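Local coordinates for regulator of nonsense transcripts 2 (Homo sapiens, PDB 4CEK), which acts as a factor of nonsense-mediated mRNA decay and contributes here its second MIF4G domain, an all-helical module that probably serves as a protein-binding scaffold, at residues Y172-L175 with V176-H180; A14-F17 with Y18-I22; A253-L256 with L257-G261; I220-L223 with T224-K227. All coordinates share one frame; numbering follows the deposited sequence.

Overall arrangement
Four local contacts, each within one helix or at its end, illustrate how an all-helical MIF4G domain is tied together. Along the chain they come in the order contact 2 (helix 13-19), contact 1 (helix 169-179), contact 4 (helix 210-225) and contact 3 (helix 247-266). Contact 4 lies nearest the centre of the chain and touches the other three, its centre 10 to 12 Å from theirs. Contacts 1 and 3 fall on opposite sides of the chain's centre, their centres about 20 Å apart, and do not touch. Contact 2, from the start of the construct, meets both contact 1 and contact 4, so this short N-terminal helix is fastened to two helices of the MIF4G domain.

Contact 1: Y172-L175 with V176-H180; sequences YARL and VATLH
Thr178 folds its hydroxyl back onto the preceding turn, where OG1 donates to Arg174 O at 2.7 Å. The torsion that sets OG1 beside its own backbone N (chi1 -61°) makes this return possible, and because Thr178 N also donates to Arg174 O, at 2.8 Å, one carbonyl oxygen takes two bonds. The hydroxyl approaches from above the carbonyl plane, 44° out of it. Were this threonine an alanine, Arg174 O would lose its hydroxyl bond and a small gap would probably open toward Ala138. Ordinary helical bonds run alongside: Ala177 N to Ala173 O at 3.0 Å and Leu179 N to Leu175 O at 2.9 Å. The apolar part of the contact is a pair one turn apart, Leu175 and Leu179, lying side by side and pointing the same way, with Leu175 CG 4.1 Å from Leu179 CD1. Arg174 carries its charge across to Asp135 of helix 131-144 and to the carbonyls of Phe17 and Asn20. In the helical array, helix 131-144 covers Leu175 and Thr178, while Val176 packs between Leu158 of helix 148-159 and Ala187 and Leu190 of helix 185-203.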
# COMPACT_ATOMS: atom_id res chain seq x y z
N TYR A 172 3.40 1.01 7.92
CA TYR A 172 2.19 1.74 7.67
C TYR A 172 1.00 0.84 7.33
O TYR A 172 -0.08 1.03 7.86
CB TYR A 172 2.42 2.79 6.62
CG TYR A 172 3.17 3.99 7.15
CD1 TYR A 172 3.84 3.96 8.38
CD2 TYR A 172 3.21 5.16 6.41
CE1 TYR A 172 4.52 5.08 8.86
CE2 TYR A 172 3.88 6.27 6.86
CZ TYR A 172 4.53 6.25 8.08
OH TYR A 172 5.19 7.40 8.49
N ALA A 173 1.22 -0.18 6.53
CA ALA A 173 0.16 -1.16 6.31
C ALA A 173 -0.21 -1.92 7.58
O ALA A 173 -1.38 -2.27 7.78
CB ALA A 173 0.53 -2.13 5.19
N ARG A 174 0.77 -2.28 8.40
CA ARG A 174 0.49 -3.01 9.65
C ARG A 174 -0.39 -2.17 10.60
O ARG A 174 -1.36 -2.67 11.15
CB ARG A 174 1.78 -3.42 10.38
CG ARG A 174 1.57 -4.64 11.29
CD ARG A 174 2.85 -5.07 11.97
NE ARG A 174 2.64 -5.63 13.31
CZ ARG A 174 2.38 -6.90 13.61
NH1 ARG A 174 2.30 -7.82 12.66
NH2 ARG A 174 2.20 -7.27 14.87
N LEU A 175 -0.04 -0.90 10.76
CA LEU A 175 -0.83 0.06 11.53
C LEU A 175 -2.29 0.01 11.09
O LEU A 175 -3.17 -0.29 11.89
CB LEU A 175 -0.28 1.49 11.32
CG LEU A 175 -0.84 2.59 12.25
CD1 LEU A 175 -0.68 2.22 13.73
CD2 LEU A 175 -0.12 3.89 11.94
N VAL A 176 -2.52 0.23 9.78
CA VAL A 176 -3.86 0.29 9.23
C VAL A 176 -4.61 -1.00 9.53
O VAL A 176 -5.75 -0.95 9.97
CB VAL A 176 -3.84 0.58 7.73
CG1 VAL A 176 -5.21 0.32 7.13
CG2 VAL A 176 -3.37 2.02 7.48
N ALA A 177 -3.98 -2.14 9.33
CA ALA A 177 -4.67 -3.42 9.51
C ALA A 177 -4.91 -3.71 11.00
O ALA A 177 -5.83 -4.45 11.37
CB ALA A 177 -3.88 -4.54 8.88
N THR A 178 -4.05 -3.16 11.84
CA THR A 178 -4.17 -3.36 13.28
C THR A 178 -5.32 -2.50 13.87
O THR A 178 -6.02 -2.92 14.77
CB THR A 178 -2.84 -3.04 13.99
OG1 THR A 178 -1.81 -3.92 13.50
CG2 THR A 178 -2.98 -3.21 15.47
N LEU A 179 -5.49 -1.30 13.33
CA LEU A 179 -6.58 -0.43 13.69
C LEU A 179 -7.95 -0.88 13.14
O LEU A 179 -8.98 -0.59 13.74
CB LEU A 179 -6.26 0.99 13.21
CG LEU A 179 -5.07 1.63 13.95
CD1 LEU A 179 -4.77 3.03 13.42
CD2 LEU A 179 -5.37 1.66 15.43
N HIS A 180 -7.96 -1.60 12.03
CA HIS A 180 -9.19 -1.82 11.27
C HIS A 180 -10.33 -2.45 12.03
O HIS A 180 -11.49 -2.06 11.85
CB HIS A 180 -8.87 -2.66 10.03
CG HIS A 180 -10.07 -3.07 9.23
ND1 HIS A 180 -10.77 -2.20 8.48
CD2 HIS A 180 -10.68 -4.31 9.08
CE1 HIS A 180 -11.77 -2.85 7.86
NE2 HIS A 180 -11.72 -4.14 8.23

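Contact 2: A14-F17 with Y18-I22; sequences ARNF and YENLI
Phe17 turns an edge onto the face of Tyr18, an edge-to-face pair of chain neighbours with centroids 5.1 Å apart and planes at 79°. Phe17 CD2 does the touching, 3.7 Å above the Tyr18 ring and over its centre. Around this pair the polar atoms find mates in turn. Tyr18 N donates to Ala14 O at 3.0 Å, and Glu19 N likewise to Arg15 O. As the helix ends, Asn20 N reaches Asn16 O at 3.1 Å. The Asn16 and Asn20 amides lie side by side, but their modelled ND2 to OD1 separation is too short to trust in detail. The remaining polar ends find partners beyond this segment: Tyr18 OH bonds Glu222 OE1, Glu19 OE2 takes the indole N-H of Trp9, and Arg15 pairs with Glu12 in a salt bridge. A phenylalanine in place of Tyr18 has no hydroxyl, and buried Glu222 OE1 would probably be left without that partner. Asn16 O too is met by Arg174 of helix 169-179. Leu21 packs on that same helix, Phe17 against its Pro170, and Tyr18 against Phe226, just beyond helix 210-225.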
# COMPACT_ATOMS: atom_id res chain seq x y z
N ALA A 14 7.74 -13.38 8.54
CA ALA A 14 6.78 -12.87 7.56
C ALA A 14 5.39 -13.30 7.96
O ALA A 14 4.47 -12.48 8.00
CB ALA A 14 7.09 -13.40 6.16
N ARG A 15 5.24 -14.59 8.25
CA ARG A 15 3.97 -15.10 8.75
C ARG A 15 3.50 -14.26 9.95
O ARG A 15 2.33 -13.96 10.05
CB ARG A 15 4.09 -16.58 9.12
CG ARG A 15 2.84 -17.40 8.81
CD ARG A 15 2.15 -17.95 10.03
NE ARG A 15 2.83 -19.13 10.57
CZ ARG A 15 3.53 -19.19 11.71
NH1 ARG A 15 3.69 -18.12 12.50
NH2 ARG A 15 4.09 -20.35 12.07
N ASN A 16 4.41 -13.86 10.82
CA ASN A 16 4.03 -13.12 12.03
C ASN A 16 3.82 -11.64 11.75
O ASN A 16 2.99 -10.98 12.38
CB ASN A 16 5.08 -13.31 13.14
CG ASN A 16 5.13 -14.74 13.69
OD1 ASN A 16 6.20 -15.32 13.84
ND2 ASN A 16 3.97 -15.31 13.97
N PHE A 17 4.58 -11.11 10.81
CA PHE A 17 4.45 -9.70 10.49
C PHE A 17 3.09 -9.43 9.82
O PHE A 17 2.51 -8.37 10.03
CB PHE A 17 5.61 -9.24 9.61
CG PHE A 17 5.64 -7.75 9.39
CD1 PHE A 17 6.22 -6.92 10.32
CD2 PHE A 17 5.04 -7.19 8.27
CE1 PHE A 17 6.23 -5.55 10.14
CE2 PHE A 17 5.07 -5.83 8.08
CZ PHE A 17 5.66 -5.01 9.01
N TYR A 18 2.58 -10.41 9.07
CA TYR A 18 1.40 -10.21 8.25
C TYR A 18 0.16 -10.81 8.86
O TYR A 18 -0.92 -10.37 8.55
CB TYR A 18 1.62 -10.73 6.80
CG TYR A 18 2.56 -9.83 6.03
CD1 TYR A 18 2.15 -8.56 5.65
CD2 TYR A 18 3.87 -10.21 5.76
CE1 TYR A 18 3.00 -7.70 4.98
CE2 TYR A 18 4.74 -9.35 5.09
CZ TYR A 18 4.29 -8.09 4.71
OH TYR A 18 5.10 -7.21 4.04
N GLU A 19 0.31 -11.79 9.76
CA GLU A 19 -0.82 -12.51 10.31
C GLU A 19 -1.01 -12.38 11.82
O GLU A 19 -2.12 -12.63 12.30
CB GLU A 19 -0.71 -13.99 9.98
CG GLU A 19 -0.43 -14.27 8.52
CD GLU A 19 -0.85 -15.66 8.09
OE1 GLU A 19 -1.09 -16.52 8.96
OE2 GLU A 19 -0.96 -15.89 6.87
N ASN A 20 0.03 -12.04 12.57
CA ASN A 20 -0.10 -11.93 14.04
C ASN A 20 -0.10 -10.49 14.50
O ASN A 20 0.94 -9.88 14.76
CB ASN A 20 0.97 -12.75 14.76
CG ASN A 20 0.71 -14.24 14.64
OD1 ASN A 20 1.59 -15.01 14.27
ND2 ASN A 20 -0.54 -14.63 14.89
N LEU A 21 -1.32 -9.96 14.57
CA LEU A 21 -1.56 -8.57 14.89
C LEU A 21 -1.93 -8.49 16.36
O LEU A 21 -2.39 -9.48 16.95
CB LEU A 21 -2.68 -8.00 13.99
CG LEU A 21 -2.41 -7.92 12.47
CD1 LEU A 21 -3.52 -7.18 11.75
CD2 LEU A 21 -1.07 -7.24 12.22
N ILE A 22 -1.69 -7.33 16.97
CA ILE A 22 -2.17 -7.10 18.31
C ILE A 22 -3.68 -6.93 18.25
O ILE A 22 -4.21 -6.21 17.39
CB ILE A 22 -1.51 -5.89 18.99
CG1 ILE A 22 -0.05 -6.20 19.33
CG2 ILE A 22 -2.23 -5.53 20.28
CD1 ILE A 22 0.40 -5.62 20.66

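Contact 3: A253-L256 with L257-G261; sequences ACTL and LETCG
Leu256 and Cys260 meet one turn apart because of two different first torsions. Leu256 swings CG to the far side from its backbone N (chi1 -177°), while Cys260 places SG between its own N and carbonyl carbon, the most confined of the three staggered positions (chi1 68°). Leu256 CD1 then touches Cys260 SG at 3.9 Å, and the same sulfur lies 3.7 Å from Leu256 O. The second key group is the hydroxyl of Thr259, which donates to Thr255 O at 2.8 Å. Thr259 N donates to the same oxygen at 3.1 Å, and the two donors arrive from opposite faces of the carbonyl plane, so the oxygen is held between them. The Thr255 hydroxyl likewise bonds a carbonyl one turn back, Glu251 O. Leu257 lays its branch alongside the turn before, CG 3.3 Å from Ala253 O, and its N closes a regular bond to that oxygen at 2.9 Å. The apolar faces of this turn are covered from several directions: Leu256 by Val217 and Thr234, Leu257 by Leu238, Leu278 and Met281, and Cys254 by Met297 and Ala301. A helix whose apolar side is flanked in this way by helices 210-225, 231-243, 268-287 and 292-305 is what the stacked antiparallel helix pairs of a MIF4G, HEAT-like fold would lead one to expect.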
# COMPACT_ATOMS: atom_id res chain seq x y z
N ALA A 253 3.20 -2.90 -13.01
CA ALA A 253 2.83 -4.32 -12.91
C ALA A 253 3.87 -5.18 -12.19
O ALA A 253 3.50 -6.05 -11.39
CB ALA A 253 2.61 -4.91 -14.28
N CYS A 254 5.14 -4.97 -12.54
CA CYS A 254 6.25 -5.78 -12.07
C CYS A 254 6.56 -5.42 -10.65
O CYS A 254 6.82 -6.31 -9.82
CB CYS A 254 7.53 -5.64 -12.98
SG CYS A 254 7.31 -6.38 -14.66
N THR A 255 6.52 -4.12 -10.34
CA THR A 255 6.53 -3.67 -8.92
C THR A 255 5.39 -4.30 -8.10
O THR A 255 5.62 -4.84 -7.00
CB THR A 255 6.43 -2.17 -8.80
OG1 THR A 255 7.38 -1.57 -9.69
CG2 THR A 255 6.71 -1.75 -7.35
N LEU A 256 4.17 -4.27 -8.64
CA LEU A 256 3.05 -4.86 -7.91
C LEU A 256 3.34 -6.30 -7.62
O LEU A 256 3.17 -6.75 -6.47
CB LEU A 256 1.72 -4.73 -8.70
CG LEU A 256 0.42 -5.23 -8.04
CD1 LEU A 256 0.23 -4.53 -6.69
CD2 LEU A 256 -0.76 -4.94 -8.94
N LEU A 257 3.78 -7.05 -8.63
CA LEU A 257 4.01 -8.51 -8.45
C LEU A 257 5.20 -8.85 -7.52
O LEU A 257 5.16 -9.82 -6.78
CB LEU A 257 4.15 -9.22 -9.80
CG LEU A 257 2.92 -9.24 -10.71
CD1 LEU A 257 3.27 -9.53 -12.19
CD2 LEU A 257 1.97 -10.26 -10.13
N GLU A 258 6.24 -8.03 -7.52
CA GLU A 258 7.32 -8.17 -6.55
C GLU A 258 6.83 -7.97 -5.10
O GLU A 258 7.34 -8.59 -4.17
CB GLU A 258 8.42 -7.15 -6.80
CG GLU A 258 9.37 -7.38 -7.97
CD GLU A 258 10.38 -6.23 -8.06
OE1 GLU A 258 10.86 -5.80 -6.98
OE2 GLU A 258 10.66 -5.73 -9.18
N THR A 259 5.86 -7.07 -4.92
CA THR A 259 5.38 -6.72 -3.60
C THR A 259 4.42 -7.81 -3.11
O THR A 259 4.54 -8.22 -1.99
CB THR A 259 4.73 -5.31 -3.60
OG1 THR A 259 5.62 -4.34 -4.20
CG2 THR A 259 4.40 -4.85 -2.16
N CYS A 260 3.47 -8.28 -3.92
CA CYS A 260 2.44 -9.23 -3.42
C CYS A 260 2.08 -10.37 -4.34
O CYS A 260 1.16 -11.11 -4.03
CB CYS A 260 1.13 -8.51 -3.09
SG CYS A 260 0.20 -7.80 -4.49
N GLY A 261 2.81 -10.56 -5.44
CA GLY A 261 2.54 -11.65 -6.39
C GLY A 261 2.61 -13.04 -5.76
O GLY A 261 1.81 -13.91 -6.11

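Contact 4: I220-L223 with T224-K227; sequences IGEL and TKFK
Ile220 to Lys225 form the last turn and a half of helix 210-225, with Lys225 N bonding Gly221 O at 3.1 Å, before the chain leaves in a Schellman motif at Lys227, whose phi is positive (63°). Phe226 N to Glu222 O, at 3.1 Å, is the last regular helical bond before the motif, in which Lys227 N turns back to Thr224 O at 2.9 Å. In this ending of a helix of the MIF4G fold, Thr224 uses its side chain to grip the preceding turn: OG1 donates to Ile220 O at 2.6 Å from above the carbonyl plane, and the same hydroxyl is bonded to Thr234 OG1 on helix 231-243. Its backbone N adds a weak bond to that carbonyl. Phe226 brings its ring CD2 to 3.4 Å from Glu222 O, and packs on Ala173 and Arg174 of helix 169-179. A charged pair completes the contact. Glu222 bends at chi2 (-54°), curling its carboxylate toward Lys225, whose chain bends in its turn to meet it. The lysine ammonium also donates to Thr259 O, while the second carboxylate oxygen is engaged by Tyr18, so the buried Glu222 carboxylate and its lysine are tied to helices 13-19 and 247-266; such company would be expected to keep the carboxylate ionised. The salt bridge itself is Lys225 NZ to Glu222 OE2 at 2.7 Å, reached from above the carboxylate plane.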
# COMPACT_ATOMS: atom_id res chain seq x y z
N ILE A 220 -0.26 -0.39 -2.20
CA ILE A 220 -1.35 -1.32 -2.47
C ILE A 220 -0.93 -2.78 -2.24
O ILE A 220 -1.71 -3.63 -1.71
CB ILE A 220 -1.89 -1.15 -3.91
CG1 ILE A 220 -2.59 0.22 -4.01
CG2 ILE A 220 -2.83 -2.29 -4.23
CD1 ILE A 220 -3.01 0.72 -5.40
N GLY A 221 0.32 -3.09 -2.60
CA GLY A 221 0.82 -4.44 -2.39
C GLY A 221 0.89 -4.81 -0.93
O GLY A 221 0.55 -5.92 -0.55
N GLU A 222 1.40 -3.91 -0.12
CA GLU A 222 1.54 -4.20 1.34
C GLU A 222 0.16 -4.38 2.00
O GLU A 222 -0.10 -5.34 2.74
CB GLU A 222 2.31 -3.05 2.01
CG GLU A 222 3.82 -3.09 1.74
CD GLU A 222 4.42 -4.45 2.11
OE1 GLU A 222 3.99 -5.05 3.12
OE2 GLU A 222 5.29 -4.97 1.38
N LEU A 223 -0.76 -3.51 1.63
CA LEU A 223 -2.14 -3.58 2.06
C LEU A 223 -2.83 -4.84 1.61
O LEU A 223 -3.73 -5.32 2.28
CB LEU A 223 -2.89 -2.31 1.59
CG LEU A 223 -2.52 -1.08 2.45
CD1 LEU A 223 -2.93 0.20 1.80
CD2 LEU A 223 -3.14 -1.21 3.85
N THR A 224 -2.41 -5.40 0.47
CA THR A 224 -3.03 -6.62 -0.04
C THR A 224 -2.60 -7.78 0.83
O THR A 224 -3.42 -8.67 1.18
CB THR A 224 -2.59 -6.90 -1.51
OG1 THR A 224 -2.99 -5.79 -2.33
CG2 THR A 224 -3.21 -8.18 -2.06
N LYS A 225 -1.30 -7.79 1.18
CA LYS A 225 -0.77 -8.85 2.05
C LYS A 225 -1.45 -8.82 3.41
O LYS A 225 -1.57 -9.84 4.04
CB LYS A 225 0.79 -8.80 2.17
CG LYS A 225 1.53 -9.34 0.93
CD LYS A 225 3.07 -9.22 0.97
CE LYS A 225 3.56 -7.78 1.10
NZ LYS A 225 5.04 -7.60 0.86
N PHE A 226 -1.92 -7.65 3.85
CA PHE A 226 -2.67 -7.53 5.09
C PHE A 226 -4.21 -7.73 4.94
O PHE A 226 -4.95 -7.60 5.92
CB PHE A 226 -2.37 -6.17 5.74
CG PHE A 226 -1.11 -6.17 6.56
CD1 PHE A 226 -1.05 -6.85 7.74
CD2 PHE A 226 -0.00 -5.48 6.13
CE1 PHE A 226 0.10 -6.87 8.49
CE2 PHE A 226 1.14 -5.48 6.86
CZ PHE A 226 1.20 -6.17 8.05
N LYS A 227 -4.66 -8.03 3.71
CA LYS A 227 -6.07 -8.19 3.38
C LYS A 227 -6.87 -6.90 3.58
O LYS A 227 -8.06 -6.99 3.82
CB LYS A 227 -6.73 -9.32 4.19
CG LYS A 227 -5.94 -10.62 4.21
CD LYS A 227 -6.63 -11.68 5.07
CE LYS A 227 -5.71 -12.88 5.32
NZ LYS A 227 -6.07 -13.67 6.55